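Local coordinates for YerB protein (Bacillus subtilis, PDB 2PSB) that is of unknown function but is a putative membrane lipoprotein that interacts with PcrA, at residues 45-50 against 218-223; 63-68 against 193-198; 86-91 against 246-251; 101-106 against 131-136. One frame throughout, in Å; residues are numbered along the deposited sequence.

From the N terminus, the first segment of each contact comes in the order 45-50, 63-68, 86-91 and 101-106. The innermost loop, closed by contact 4 at 131-136, lies within all three others. Contact 2 closes next, at 193-198, and falls within the span of contact 1, which closes at 218-223. Contact 3 closes last, at 246-251, so its segments alternate with those of contacts 1 and 2. Contacts 1, 2 and 3 each join the N-terminal family region to the C-terminal one; contact 4 stays in the former. Phe67 packs on Gln46 and Leu49, Phe89 on Arg66 and Leu68, Phe136 on Arg220, and Ser106 on Arg86 and Arg246, linking contacts 1 and 2, 2 and 3, 1 and 4, and 3 and 4.

Contact 1. Residues 45-50 against 218-223; sequences PQSGLS and TDRETG
Asp219 grips the loop 45-50 through its carboxylate and closes an Asx turn at the end of strand 215-219, OD1 accepting from Glu221 N two residues on. Its CG stands anti to the backbone N (chi1 -173°), 3.4 Å from Gly48 N. OD1 takes Gly48 N on its syn side at 2.9 Å, while Glu221 N arrives from the opposite face of the carboxylate plane. OD2 receives two bonds from Ser50: OG on the anti side at 2.7 Å, and N from above the plane. Four donors around this buried group would probably favour its charged form.

Beside it, Ser47 OG, anti to its own carbonyl carbon (chi1 -66°), donates to Glu221 OE2 at 2.6 Å. That oxygen also has a weak hydrogen bond with Thr78, a phosphorylation site that carries no phosphate here. The backbone adds one bond across, from Arg220 N to Gln46 O at 2.9 Å.

Pro45, which follows a cis peptide bond, packs at the other end. Its CB presses on Thr218 CG2 at 3.4 Å, tighter than usual carbon contact, and its CG sits over the centre of one face of the Arg220 guanidinium, 4.1 Å above the plane. In that plane, a water accepts from Arg220 NE and donates to both Pro45 O and Ser47 OG.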
loop_
_atom_site.group_PDB
_atom_site.type_symbol
_atom_site.label_atom_id
_atom_site.label_comp_id
_atom_site.label_asym_id
_atom_site.label_seq_id
_atom_site.Cartn_x
_atom_site.Cartn_y
_atom_site.Cartn_z
ATOM N N PRO A 45 -1.115 2.966 15.878
ATOM C CA PRO A 45 -0.660 3.482 14.583
ATOM C C PRO A 45 0.617 2.762 14.140
ATOM O O PRO A 45 1.415 2.355 14.972
ATOM C CB PRO A 45 -0.418 4.958 14.881
ATOM C CG PRO A 45 0.157 4.899 16.258
ATOM C CD PRO A 45 -0.738 3.895 16.963
ATOM N N GLN A 46 0.798 2.614 12.832
ATOM C CA GLN A 46 1.969 1.952 12.292
ATOM C C GLN A 46 3.126 2.937 12.182
ATOM O O GLN A 46 2.961 4.134 12.453
ATOM C CB GLN A 46 1.642 1.366 10.918
ATOM C CG GLN A 46 0.514 0.320 10.939
ATOM C CD GLN A 46 -0.871 0.917 10.697
ATOM O OE1 GLN A 46 -1.135 2.079 11.032
ATOM N NE2 GLN A 46 -1.765 0.117 10.127
ATOM N N SER A 47 4.295 2.436 11.786
ATOM C CA SER A 47 5.480 3.271 11.620
ATOM C C SER A 47 5.906 3.390 10.153
ATOM O O SER A 47 5.938 2.387 9.426
ATOM C CB SER A 47 6.648 2.698 12.424
ATOM O OG SER A 47 6.393 2.758 13.820
ATOM N N GLY A 48 6.210 4.619 9.729
ATOM C CA GLY A 48 6.675 4.870 8.372
ATOM C C GLY A 48 5.693 5.106 7.232
ATOM O O GLY A 48 6.126 5.355 6.110
ATOM N N LEU A 49 4.390 5.044 7.486
ATOM C CA LEU A 49 3.425 5.256 6.400
ATOM C C LEU A 49 3.392 6.676 5.825
ATOM O O LEU A 49 2.847 6.885 4.738
ATOM C CB LEU A 49 2.007 4.840 6.827
ATOM C CG LEU A 49 1.773 3.339 7.028
ATOM C CD1 LEU A 49 0.279 3.049 7.136
ATOM C CD2 LEU A 49 2.370 2.561 5.853
ATOM N N SER A 50 3.974 7.646 6.528
ATOM C CA SER A 50 3.993 9.020 6.018
ATOM C C SER A 50 5.110 9.220 4.995
ATOM O O SER A 50 5.141 10.227 4.280
ATOM C CB SER A 50 4.164 10.028 7.154
ATOM O OG SER A 50 5.370 9.822 7.863
ATOM N N THR A 218 -2.493 8.122 11.776
ATOM C CA THR A 218 -1.250 8.817 12.047
ATOM C C THR A 218 -0.046 7.874 11.912
ATOM O O THR A 218 -0.202 6.656 11.791
ATOM C CB THR A 218 -1.274 9.377 13.476
ATOM O OG1 THR A 218 -0.176 10.268 13.658
ATOM C CG2 THR A 218 -1.169 8.264 14.478
ATOM N N ASP A 219 1.150 8.453 11.928
ATOM C CA ASP A 219 2.387 7.685 11.834
ATOM C C ASP A 219 3.036 7.750 13.214
ATOM O O ASP A 219 3.515 8.809 13.633
ATOM C CB ASP A 219 3.325 8.304 10.788
ATOM C CG ASP A 219 4.571 7.454 10.523
ATOM O OD1 ASP A 219 4.955 6.636 11.388
ATOM O OD2 ASP A 219 5.176 7.623 9.445
ATOM N N ARG A 220 3.045 6.626 13.925
ATOM C CA ARG A 220 3.638 6.604 15.252
ATOM C C ARG A 220 4.981 7.331 15.285
ATOM O O ARG A 220 5.319 7.967 16.276
ATOM C CB ARG A 220 3.849 5.168 15.747
ATOM C CG ARG A 220 4.525 5.109 17.123
ATOM C CD ARG A 220 4.960 3.693 17.501
ATOM N NE ARG A 220 3.851 2.741 17.516
ATOM C CZ ARG A 220 2.935 2.662 18.477
ATOM N NH1 ARG A 220 2.992 3.481 19.523
ATOM N NH2 ARG A 220 1.958 1.758 18.387
ATOM N N GLU A 221 5.734 7.245 14.193
ATOM C CA GLU A 221 7.052 7.867 14.125
ATOM C C GLU A 221 7.069 9.399 14.138
ATOM O O GLU A 221 8.049 10.005 14.578
ATOM C CB GLU A 221 7.808 7.337 12.904
ATOM C CG GLU A 221 8.024 5.823 12.941
ATOM C CD GLU A 221 8.628 5.322 14.269
ATOM O OE1 GLU A 221 9.708 5.805 14.666
ATOM O OE2 GLU A 221 8.013 4.439 14.916
ATOM N N THR A 222 5.989 10.023 13.670
ATOM C CA THR A 222 5.895 11.479 13.660
ATOM C C THR A 222 4.803 11.985 14.599
ATOM O O THR A 222 4.803 13.151 14.997
ATOM C CB THR A 222 5.550 12.018 12.267
ATOM O OG1 THR A 222 4.299 11.461 11.833
ATOM C CG2 THR A 222 6.640 11.681 11.278
ATOM N N GLY A 223 3.870 11.106 14.952
ATOM C CA GLY A 223 2.768 11.523 15.795
ATOM C C GLY A 223 1.882 12.452 14.978
ATOM O O GLY A 223 0.950 13.055 15.504
HETATM O O HOH W 1 3.989 1.448 15.190
HETATM O O HOH W 2 1.406 -0.381 17.035
HETATM O O HOH W 3 -0.053 4.525 9.982
#

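Contact 2. Residues 63-68 against 193-198; sequences QITRFL and VTNLVE
Asn195 lies against Gln63 O and touches Thr65 with its tip. CB lies 4.0 Å from Gln63 O. CG, anti to the backbone N (chi1 -169°), stays at a similar 4.1 Å from Gln63 O. At the tip, the amide atom modelled as OD1 is 3.4 Å from Gln63 O and 3.7 Å from Thr65 CG2, but the amide is probably turned over in the model, and the identity of that atom is uncertain. The contact lies where two strands begin: 65-71, which pairs antiparallel with 33-37 and 54-59, and 196-202, a member of a six-stranded antiparallel sheet. Thr65 CG2 and OG1 both lie near the amide tip; OG1 is hydrogen-bonded to Asn39 and Glu57. Further out, the other apposition is apolar: the poorly ordered Val193 brings CG2 to within 3.4 Å of Gln63 CG and 3.5 Å of Gln63 CB, the two side chains meeting at a slant.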
loop_
_atom_site.group_PDB
_atom_site.type_symbol
_atom_site.label_atom_id
_atom_site.label_comp_id
_atom_site.label_asym_id
_atom_site.label_seq_id
_atom_site.Cartn_x
_atom_site.Cartn_y
_atom_site.Cartn_z
ATOM N N GLN A 63 -12.070 -10.283 8.047
ATOM C CA GLN A 63 -12.591 -8.976 7.675
ATOM C C GLN A 63 -11.573 -7.888 7.986
ATOM O O GLN A 63 -11.914 -6.709 8.054
ATOM C CB GLN A 63 -13.907 -8.684 8.410
ATOM C CG GLN A 63 -14.870 -7.825 7.599
ATOM C CD GLN A 63 -15.341 -8.519 6.326
ATOM O OE1 GLN A 63 -15.662 -7.866 5.336
ATOM N NE2 GLN A 63 -15.389 -9.848 6.352
ATOM N N ILE A 64 -10.321 -8.288 8.182
ATOM C CA ILE A 64 -9.262 -7.335 8.478
ATOM C C ILE A 64 -8.469 -7.053 7.205
ATOM O O ILE A 64 -8.185 -7.967 6.422
ATOM C CB ILE A 64 -8.310 -7.878 9.571
ATOM C CG1 ILE A 64 -9.056 -7.969 10.911
ATOM C CG2 ILE A 64 -7.072 -6.977 9.710
ATOM C CD1 ILE A 64 -9.344 -6.622 11.574
ATOM N N THR A 65 -8.130 -5.783 6.999
ATOM C CA THR A 65 -7.367 -5.382 5.826
ATOM C C THR A 65 -5.893 -5.267 6.174
ATOM O O THR A 65 -5.515 -5.205 7.342
ATOM C CB THR A 65 -7.815 -4.026 5.279
ATOM O OG1 THR A 65 -7.683 -3.044 6.302
ATOM C CG2 THR A 65 -9.246 -4.079 4.801
ATOM N N ARG A 66 -5.067 -5.221 5.140
ATOM C CA ARG A 66 -3.630 -5.130 5.319
ATOM C C ARG A 66 -3.075 -4.211 4.247
ATOM O O ARG A 66 -3.639 -4.108 3.160
ATOM C CB ARG A 66 -3.009 -6.528 5.214
ATOM C CG ARG A 66 -1.512 -6.569 5.418
ATOM C CD ARG A 66 -1.150 -7.709 6.345
ATOM N NE ARG A 66 -1.681 -8.971 5.857
ATOM C CZ ARG A 66 -2.013 -9.996 6.639
ATOM N NH1 ARG A 66 -2.485 -11.114 6.100
ATOM N NH2 ARG A 66 -1.898 -9.901 7.954
ATOM N N PHE A 67 -1.956 -3.571 4.555
ATOM C CA PHE A 67 -1.314 -2.624 3.648
ATOM C C PHE A 67 -0.048 -3.133 2.967
ATOM O O PHE A 67 0.644 -4.030 3.466
ATOM C CB PHE A 67 -0.879 -1.368 4.413
ATOM C CG PHE A 67 -1.971 -0.694 5.200
ATOM C CD1 PHE A 67 -1.645 0.085 6.308
ATOM C CD2 PHE A 67 -3.303 -0.827 4.844
ATOM C CE1 PHE A 67 -2.633 0.723 7.058
ATOM C CE2 PHE A 67 -4.302 -0.200 5.584
ATOM C CZ PHE A 67 -3.967 0.578 6.696
ATOM N N LEU A 68 0.241 -2.525 1.823
ATOM C CA LEU A 68 1.479 -2.755 1.091
ATOM C C LEU A 68 1.910 -1.299 0.951
ATOM O O LEU A 68 1.260 -0.526 0.254
ATOM C CB LEU A 68 1.271 -3.360 -0.299
ATOM C CG LEU A 68 2.616 -3.567 -1.024
ATOM C CD1 LEU A 68 3.454 -4.649 -0.296
ATOM C CD2 LEU A 68 2.384 -3.960 -2.463
ATOM N N VAL A 193 -18.778 -7.648 12.490
ATOM C CA VAL A 193 -17.511 -6.930 12.557
ATOM C C VAL A 193 -17.576 -5.651 11.734
ATOM O O VAL A 193 -18.243 -5.595 10.700
ATOM C CB VAL A 193 -16.341 -7.791 12.042
ATOM C CG1 VAL A 193 -16.227 -9.055 12.875
ATOM C CG2 VAL A 193 -16.543 -8.127 10.578
ATOM N N THR A 194 -16.883 -4.622 12.201
ATOM C CA THR A 194 -16.860 -3.343 11.507
ATOM C C THR A 194 -15.419 -2.936 11.170
ATOM O O THR A 194 -14.484 -3.210 11.927
ATOM C CB THR A 194 -17.532 -2.245 12.372
ATOM O OG1 THR A 194 -17.674 -1.040 11.607
ATOM C CG2 THR A 194 -16.708 -1.962 13.613
ATOM N N ASN A 195 -15.256 -2.300 10.013
ATOM C CA ASN A 195 -13.961 -1.825 9.536
ATOM C C ASN A 195 -14.287 -0.668 8.593
ATOM O O ASN A 195 -14.520 -0.866 7.402
ATOM C CB ASN A 195 -13.229 -2.950 8.790
ATOM C CG ASN A 195 -11.769 -2.619 8.496
ATOM O OD1 ASN A 195 -11.034 -3.452 7.964
ATOM N ND2 ASN A 195 -11.343 -1.407 8.845
ATOM N N LEU A 196 -14.313 0.538 9.153
ATOM C CA LEU A 196 -14.648 1.749 8.406
ATOM C C LEU A 196 -13.453 2.666 8.171
ATOM O O LEU A 196 -12.756 3.044 9.110
ATOM C CB LEU A 196 -15.740 2.529 9.153
ATOM C CG LEU A 196 -16.178 3.891 8.605
ATOM C CD1 LEU A 196 -16.912 3.712 7.275
ATOM C CD2 LEU A 196 -17.079 4.581 9.626
ATOM N N VAL A 197 -13.233 3.012 6.905
ATOM C CA VAL A 197 -12.148 3.897 6.496
ATOM C C VAL A 197 -12.768 5.156 5.884
ATOM O O VAL A 197 -13.720 5.070 5.114
ATOM C CB VAL A 197 -11.227 3.204 5.447
ATOM C CG1 VAL A 197 -10.133 4.158 5.000
ATOM C CG2 VAL A 197 -10.600 1.954 6.053
ATOM N N GLU A 198 -12.230 6.320 6.223
ATOM C CA GLU A 198 -12.772 7.567 5.698
ATOM C C GLU A 198 -11.645 8.471 5.229
ATOM O O GLU A 198 -10.573 8.511 5.832
ATOM C CB GLU A 198 -13.586 8.293 6.784
ATOM C CG GLU A 198 -14.281 7.362 7.774
ATOM C CD GLU A 198 -15.079 8.110 8.835
ATOM O OE1 GLU A 198 -15.340 7.537 9.918
ATOM O OE2 GLU A 198 -15.456 9.272 8.584
#

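Contact 3. Residues 86-91 against 246-251; sequences REYFVT and RRDIDL
Tyr88 and Ile249 form the tight part of this contact: Ile249 CD1 makes a CH-pi contact with the tyrosine ring, 3.9 Å from its centroid and only 3° off the ring normal. Ile249 CG1, anti to the carbonyl carbon (chi1 -61°), lies near Tyr88 CD1. Arg86 CB lies against the opposite face, offset toward the rim, so the buried ring is sandwiched between aliphatic carbons. At its edge, in the ring plane, lie Arg247 O, 3.5 Å from CE1, and Asp248 OD1, while Leu251 CD1 rests at 3.9 Å on Tyr88 CB. On the loose side, partly exposed Glu87 brings only CB near Asp248; Glu87 OE1, weakly hydrogen-bonded to Ser106 OG, stays 4.9 Å from the like-charged Asp248 OD1. The tyrosine hydroxyl makes a weak hydrogen bond with Leu59. The axes of helix segment 87-91 and strand 247-250 approach to 8.4 Å, their N-to-C directions 34° apart. That strand pairs antiparallel with 230-240, and Phe89, pointing away from it, packs on strand 65-71; the helix lies between the two.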
loop_
_atom_site.group_PDB
_atom_site.type_symbol
_atom_site.label_atom_id
_atom_site.label_comp_id
_atom_site.label_asym_id
_atom_site.label_seq_id
_atom_site.Cartn_x
_atom_site.Cartn_y
_atom_site.Cartn_z
ATOM N N ARG A 86 0.653 -12.049 0.930
ATOM C CA ARG A 86 -0.443 -12.662 0.190
ATOM C C ARG A 86 -0.099 -12.549 -1.280
ATOM O O ARG A 86 0.649 -11.656 -1.664
ATOM C CB ARG A 86 -1.764 -11.942 0.496
ATOM C CG ARG A 86 -2.282 -12.191 1.902
ATOM C CD ARG A 86 -2.627 -13.661 2.089
ATOM N NE ARG A 86 -2.172 -14.170 3.382
ATOM C CZ ARG A 86 -2.731 -13.865 4.547
ATOM N NH1 ARG A 86 -3.778 -13.050 4.591
ATOM N NH2 ARG A 86 -2.236 -14.367 5.667
ATOM N N GLU A 87 -0.624 -13.457 -2.098
ATOM C CA GLU A 87 -0.348 -13.433 -3.523
ATOM C C GLU A 87 -0.560 -12.065 -4.143
ATOM O O GLU A 87 0.356 -11.526 -4.766
ATOM C CB GLU A 87 -1.203 -14.463 -4.268
ATOM C CG GLU A 87 -0.691 -15.883 -4.152
ATOM C CD GLU A 87 -1.542 -16.747 -3.249
ATOM O OE1 GLU A 87 -1.860 -16.309 -2.119
ATOM O OE2 GLU A 87 -1.879 -17.876 -3.670
ATOM N N TYR A 88 -1.756 -11.503 -3.977
ATOM C CA TYR A 88 -2.042 -10.196 -4.546
ATOM C C TYR A 88 -1.025 -9.127 -4.143
ATOM O O TYR A 88 -0.789 -8.193 -4.900
ATOM C CB TYR A 88 -3.475 -9.730 -4.221
ATOM C CG TYR A 88 -4.014 -10.123 -2.868
ATOM C CD1 TYR A 88 -4.635 -11.364 -2.675
ATOM C CD2 TYR A 88 -3.946 -9.249 -1.791
ATOM C CE1 TYR A 88 -5.180 -11.712 -1.446
ATOM C CE2 TYR A 88 -4.486 -9.591 -0.553
ATOM C CZ TYR A 88 -5.106 -10.824 -0.390
ATOM O OH TYR A 88 -5.671 -11.170 0.820
ATOM N N PHE A 89 -0.420 -9.257 -2.967
ATOM C CA PHE A 89 0.586 -8.279 -2.555
ATOM C C PHE A 89 1.904 -8.486 -3.314
ATOM O O PHE A 89 2.595 -7.528 -3.665
ATOM C CB PHE A 89 0.825 -8.348 -1.038
ATOM C CG PHE A 89 -0.275 -7.718 -0.229
ATOM C CD1 PHE A 89 -0.682 -6.411 -0.492
ATOM C CD2 PHE A 89 -0.907 -8.424 0.795
ATOM C CE1 PHE A 89 -1.705 -5.812 0.249
ATOM C CE2 PHE A 89 -1.926 -7.841 1.543
ATOM C CZ PHE A 89 -2.326 -6.527 1.268
ATOM N N VAL A 90 2.255 -9.738 -3.572
ATOM C CA VAL A 90 3.477 -10.023 -4.314
ATOM C C VAL A 90 3.316 -9.406 -5.695
ATOM O O VAL A 90 4.213 -8.737 -6.205
ATOM C CB VAL A 90 3.712 -11.542 -4.469
ATOM C CG1 VAL A 90 4.914 -11.789 -5.367
ATOM C CG2 VAL A 90 3.928 -12.178 -3.112
ATOM N N THR A 91 2.144 -9.618 -6.279
ATOM C CA THR A 91 1.819 -9.104 -7.605
ATOM C C THR A 91 1.875 -7.569 -7.651
ATOM O O THR A 91 2.365 -6.983 -8.614
ATOM C CB THR A 91 0.405 -9.571 -8.021
ATOM O OG1 THR A 91 0.344 -11.002 -7.953
ATOM C CG2 THR A 91 0.073 -9.118 -9.430
ATOM N N ARG A 246 -9.287 -19.144 2.399
ATOM C CA ARG A 246 -8.445 -18.053 1.915
ATOM C C ARG A 246 -8.919 -17.607 0.547
ATOM O O ARG A 246 -9.278 -18.429 -0.295
ATOM C CB ARG A 246 -6.978 -18.483 1.817
ATOM C CG ARG A 246 -6.434 -19.141 3.068
ATOM C CD ARG A 246 -4.916 -19.226 3.055
ATOM N NE ARG A 246 -4.435 -20.225 4.008
ATOM C CZ ARG A 246 -3.322 -20.110 4.724
ATOM N NH1 ARG A 246 -2.556 -19.032 4.609
ATOM N NH2 ARG A 246 -2.970 -21.084 5.553
ATOM N N ARG A 247 -8.917 -16.301 0.328
ATOM C CA ARG A 247 -9.355 -15.766 -0.944
ATOM C C ARG A 247 -8.257 -15.039 -1.692
ATOM O O ARG A 247 -7.330 -14.485 -1.098
ATOM C CB ARG A 247 -10.552 -14.827 -0.758
ATOM C CG ARG A 247 -10.290 -13.618 0.118
ATOM C CD ARG A 247 -10.150 -14.012 1.576
ATOM N NE ARG A 247 -10.235 -12.865 2.477
ATOM C CZ ARG A 247 -11.297 -12.070 2.581
ATOM N NH1 ARG A 247 -11.280 -11.055 3.433
ATOM N NH2 ARG A 247 -12.373 -12.284 1.831
ATOM N N ASP A 248 -8.378 -15.058 -3.013
ATOM C CA ASP A 248 -7.439 -14.397 -3.891
ATOM C C ASP A 248 -8.184 -13.202 -4.465
ATOM O O ASP A 248 -9.395 -13.066 -4.270
ATOM C CB ASP A 248 -7.004 -15.350 -5.008
ATOM C CG ASP A 248 -5.871 -14.793 -5.841
ATOM O OD1 ASP A 248 -4.937 -14.208 -5.259
ATOM O OD2 ASP A 248 -5.908 -14.953 -7.079
ATOM N N ILE A 249 -7.458 -12.328 -5.149
ATOM C CA ILE A 249 -8.055 -11.148 -5.750
ATOM C C ILE A 249 -7.584 -11.019 -7.192
ATOM O O ILE A 249 -6.398 -10.821 -7.460
ATOM C CB ILE A 249 -7.677 -9.867 -4.964
ATOM C CG1 ILE A 249 -8.201 -9.971 -3.531
ATOM C CG2 ILE A 249 -8.265 -8.646 -5.642
ATOM C CD1 ILE A 249 -7.873 -8.774 -2.657
ATOM N N ASP A 250 -8.523 -11.151 -8.125
ATOM C CA ASP A 250 -8.203 -11.048 -9.534
ATOM C C ASP A 250 -7.832 -9.610 -9.866
ATOM O O ASP A 250 -8.696 -8.738 -9.956
ATOM C CB ASP A 250 -9.399 -11.491 -10.379
ATOM C CG ASP A 250 -9.099 -11.476 -11.864
ATOM O OD1 ASP A 250 -9.974 -11.901 -12.648
ATOM O OD2 ASP A 250 -7.991 -11.037 -12.250
ATOM N N LEU A 251 -6.535 -9.375 -10.039
ATOM C CA LEU A 251 -6.013 -8.052 -10.360
ATOM C C LEU A 251 -5.589 -7.958 -11.813
ATOM O O LEU A 251 -4.777 -7.107 -12.165
ATOM C CB LEU A 251 -4.802 -7.740 -9.482
ATOM C CG LEU A 251 -5.062 -7.524 -7.996
ATOM C CD1 LEU A 251 -3.736 -7.330 -7.271
ATOM C CD2 LEU A 251 -5.971 -6.323 -7.818
#

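Contact 4. Residues 101-106 against 131-136; sequences VHHGWS and FWRADF
His103 and Phe131 meet with distinct first torsions: His103 has CG anti to its backbone N (chi1 -161°), whereas the chi1 of Phe131, -96°, sets its CG away from the usual staggered positions. The rings form a T-shaped pair, the edge of Phe131 toward the face of His103, with centroids 5.3 Å apart and planes at 72°. The nearest atoms of the pair are His103 ND1 and Phe131 CD2, 3.9 Å from one another. ND1 is also hydrogen-bonded to Ser143, which helps to fix the rotation of the imidazole.

The far end of the phenylalanine ring reaches the strand behind it. Phe131 CZ comes within 3.1 Å of His102 O, a close approach of a ring carbon to a carbonyl oxygen, and within 3.8 Å of Val101 CG1. Met121, on strand 120-122, also packs against this ring.

Arg133 supplies the exposed side. Its chain bends at chi2; the guanidinium lies beside the histidine, where His103 CE1 is over one guanidinium face, 3.9 Å from Arg133 NH2, the two planes steeply inclined. The charge has its partner elsewhere, in a salt bridge with Asp127.

Strand 99-102 runs parallel to 33-37 and 120-122, and 132-133 is an outermost strand of the small antiparallel sheet with 143-146 and 78-79; the T-shaped aromatic pair joins the loop that follows strand 99-102 to the chain at strand 132-133, within the DUF3048 N-terminal region.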
loop_
_atom_site.group_PDB
_atom_site.type_symbol
_atom_site.label_atom_id
_atom_site.label_comp_id
_atom_site.label_asym_id
_atom_site.label_seq_id
_atom_site.Cartn_x
_atom_site.Cartn_y
_atom_site.Cartn_z
ATOM N N VAL A 101 9.264 -6.919 1.352
ATOM C CA VAL A 101 9.496 -7.168 2.761
ATOM C C VAL A 101 8.200 -7.628 3.416
ATOM O O VAL A 101 7.136 -7.048 3.176
ATOM C CB VAL A 101 10.017 -5.906 3.456
ATOM C CG1 VAL A 101 10.378 -6.218 4.914
ATOM C CG2 VAL A 101 11.226 -5.387 2.708
ATOM N N HIS A 102 8.293 -8.680 4.224
ATOM C CA HIS A 102 7.122 -9.226 4.894
ATOM C C HIS A 102 7.493 -10.060 6.110
ATOM O O HIS A 102 8.624 -10.013 6.594
ATOM C CB HIS A 102 6.324 -10.099 3.925
ATOM C CG HIS A 102 7.089 -11.279 3.415
ATOM N ND1 HIS A 102 8.263 -11.151 2.706
ATOM C CD2 HIS A 102 6.856 -12.606 3.522
ATOM C CE1 HIS A 102 8.721 -12.352 2.397
ATOM N NE2 HIS A 102 7.886 -13.252 2.880
ATOM N N HIS A 103 6.528 -10.829 6.599
ATOM C CA HIS A 103 6.760 -11.677 7.753
ATOM C C HIS A 103 5.696 -12.760 7.797
ATOM O O HIS A 103 4.590 -12.553 8.313
ATOM C CB HIS A 103 6.731 -10.850 9.036
ATOM C CG HIS A 103 7.391 -11.527 10.199
ATOM N ND1 HIS A 103 7.723 -10.860 11.357
ATOM C CD2 HIS A 103 7.806 -12.806 10.370
ATOM C CE1 HIS A 103 8.320 -11.695 12.188
ATOM N NE2 HIS A 103 8.383 -12.882 11.613
ATOM N N GLY A 104 6.052 -13.921 7.257
ATOM C CA GLY A 104 5.124 -15.030 7.196
ATOM C C GLY A 104 4.477 -14.964 5.832
ATOM O O GLY A 104 4.756 -14.046 5.056
ATOM N N TRP A 105 3.610 -15.921 5.532
ATOM C CA TRP A 105 2.943 -15.949 4.239
ATOM C C TRP A 105 1.871 -17.028 4.138
ATOM O O TRP A 105 1.769 -17.913 4.987
ATOM C CB TRP A 105 3.969 -16.164 3.115
ATOM C CG TRP A 105 5.005 -17.230 3.395
ATOM C CD1 TRP A 105 4.866 -18.331 4.195
ATOM C CD2 TRP A 105 6.330 -17.302 2.847
ATOM N NE1 TRP A 105 6.022 -19.082 4.181
ATOM C CE2 TRP A 105 6.937 -18.472 3.364
ATOM C CE3 TRP A 105 7.067 -16.488 1.973
ATOM C CZ2 TRP A 105 8.240 -18.850 3.028
ATOM C CZ3 TRP A 105 8.368 -16.868 1.640
ATOM C CH2 TRP A 105 8.940 -18.036 2.172
ATOM N N SER A 106 1.065 -16.937 3.089
ATOM C CA SER A 106 0.033 -17.926 2.848
ATOM C C SER A 106 0.693 -18.985 1.965
ATOM O O SER A 106 1.749 -18.744 1.384
ATOM C CB SER A 106 -1.159 -17.301 2.115
ATOM O OG SER A 106 -0.779 -16.810 0.844
ATOM N N PHE A 131 15.099 -7.931 11.864
ATOM C CA PHE A 131 13.707 -7.727 12.253
ATOM C C PHE A 131 13.736 -7.734 13.789
ATOM O O PHE A 131 14.409 -8.577 14.390
ATOM C CB PHE A 131 12.828 -8.895 11.791
ATOM C CG PHE A 131 12.110 -8.663 10.488
ATOM C CD1 PHE A 131 12.806 -8.643 9.278
ATOM C CD2 PHE A 131 10.725 -8.503 10.467
ATOM C CE1 PHE A 131 12.130 -8.468 8.069
ATOM C CE2 PHE A 131 10.044 -8.328 9.261
ATOM C CZ PHE A 131 10.748 -8.312 8.062
ATOM N N TRP A 132 13.034 -6.808 14.432
ATOM C CA TRP A 132 13.015 -6.793 15.888
ATOM C C TRP A 132 11.596 -6.843 16.438
ATOM O O TRP A 132 10.621 -6.668 15.693
ATOM C CB TRP A 132 13.764 -5.569 16.433
ATOM C CG TRP A 132 13.062 -4.247 16.264
ATOM C CD1 TRP A 132 12.130 -3.691 17.100
ATOM C CD2 TRP A 132 13.327 -3.269 15.256
ATOM N NE1 TRP A 132 11.811 -2.422 16.679
ATOM C CE2 TRP A 132 12.527 -2.141 15.544
ATOM C CE3 TRP A 132 14.156 -3.241 14.129
ATOM C CZ2 TRP A 132 12.547 -0.989 14.754
ATOM C CZ3 TRP A 132 14.176 -2.106 13.346
ATOM C CH2 TRP A 132 13.370 -0.994 13.658
ATOM N N ARG A 133 11.497 -7.101 17.741
ATOM C CA ARG A 133 10.217 -7.199 18.444
ATOM C C ARG A 133 10.016 -6.021 19.393
ATOM O O ARG A 133 10.805 -5.807 20.307
ATOM C CB ARG A 133 10.155 -8.503 19.247
ATOM C CG ARG A 133 9.341 -9.641 18.628
ATOM C CD ARG A 133 9.697 -9.857 17.190
ATOM N NE ARG A 133 9.320 -11.165 16.644
ATOM C CZ ARG A 133 8.077 -11.603 16.464
ATOM N NH1 ARG A 133 7.028 -10.854 16.798
ATOM N NH2 ARG A 133 7.889 -12.786 15.899
ATOM N N ALA A 134 8.952 -5.265 19.177
ATOM C CA ALA A 134 8.643 -4.121 20.024
ATOM C C ALA A 134 8.136 -4.596 21.393
ATOM O O ALA A 134 7.365 -5.557 21.481
ATOM C CB ALA A 134 7.597 -3.255 19.343
ATOM N N ASP A 135 8.562 -3.918 22.457
ATOM C CA ASP A 135 8.163 -4.280 23.817
ATOM C C ASP A 135 6.892 -3.594 24.321
ATOM O O ASP A 135 6.400 -3.919 25.398
ATOM C CB ASP A 135 9.295 -3.972 24.786
ATOM C CG ASP A 135 9.485 -2.493 24.991
ATOM O OD1 ASP A 135 9.122 -1.713 24.084
ATOM O OD2 ASP A 135 10.008 -2.104 26.050
ATOM N N PHE A 136 6.367 -2.639 23.566
ATOM C CA PHE A 136 5.146 -1.953 23.986
ATOM C C PHE A 136 3.945 -2.659 23.363
ATOM O O PHE A 136 2.800 -2.251 23.554
ATOM C CB PHE A 136 5.177 -0.485 23.551
ATOM C CG PHE A 136 5.087 -0.295 22.065
ATOM C CD1 PHE A 136 3.866 -0.405 21.413
ATOM C CD2 PHE A 136 6.235 -0.078 21.309
ATOM C CE1 PHE A 136 3.787 -0.312 20.029
ATOM C CE2 PHE A 136 6.168 0.017 19.923
ATOM C CZ PHE A 136 4.943 -0.103 19.282
#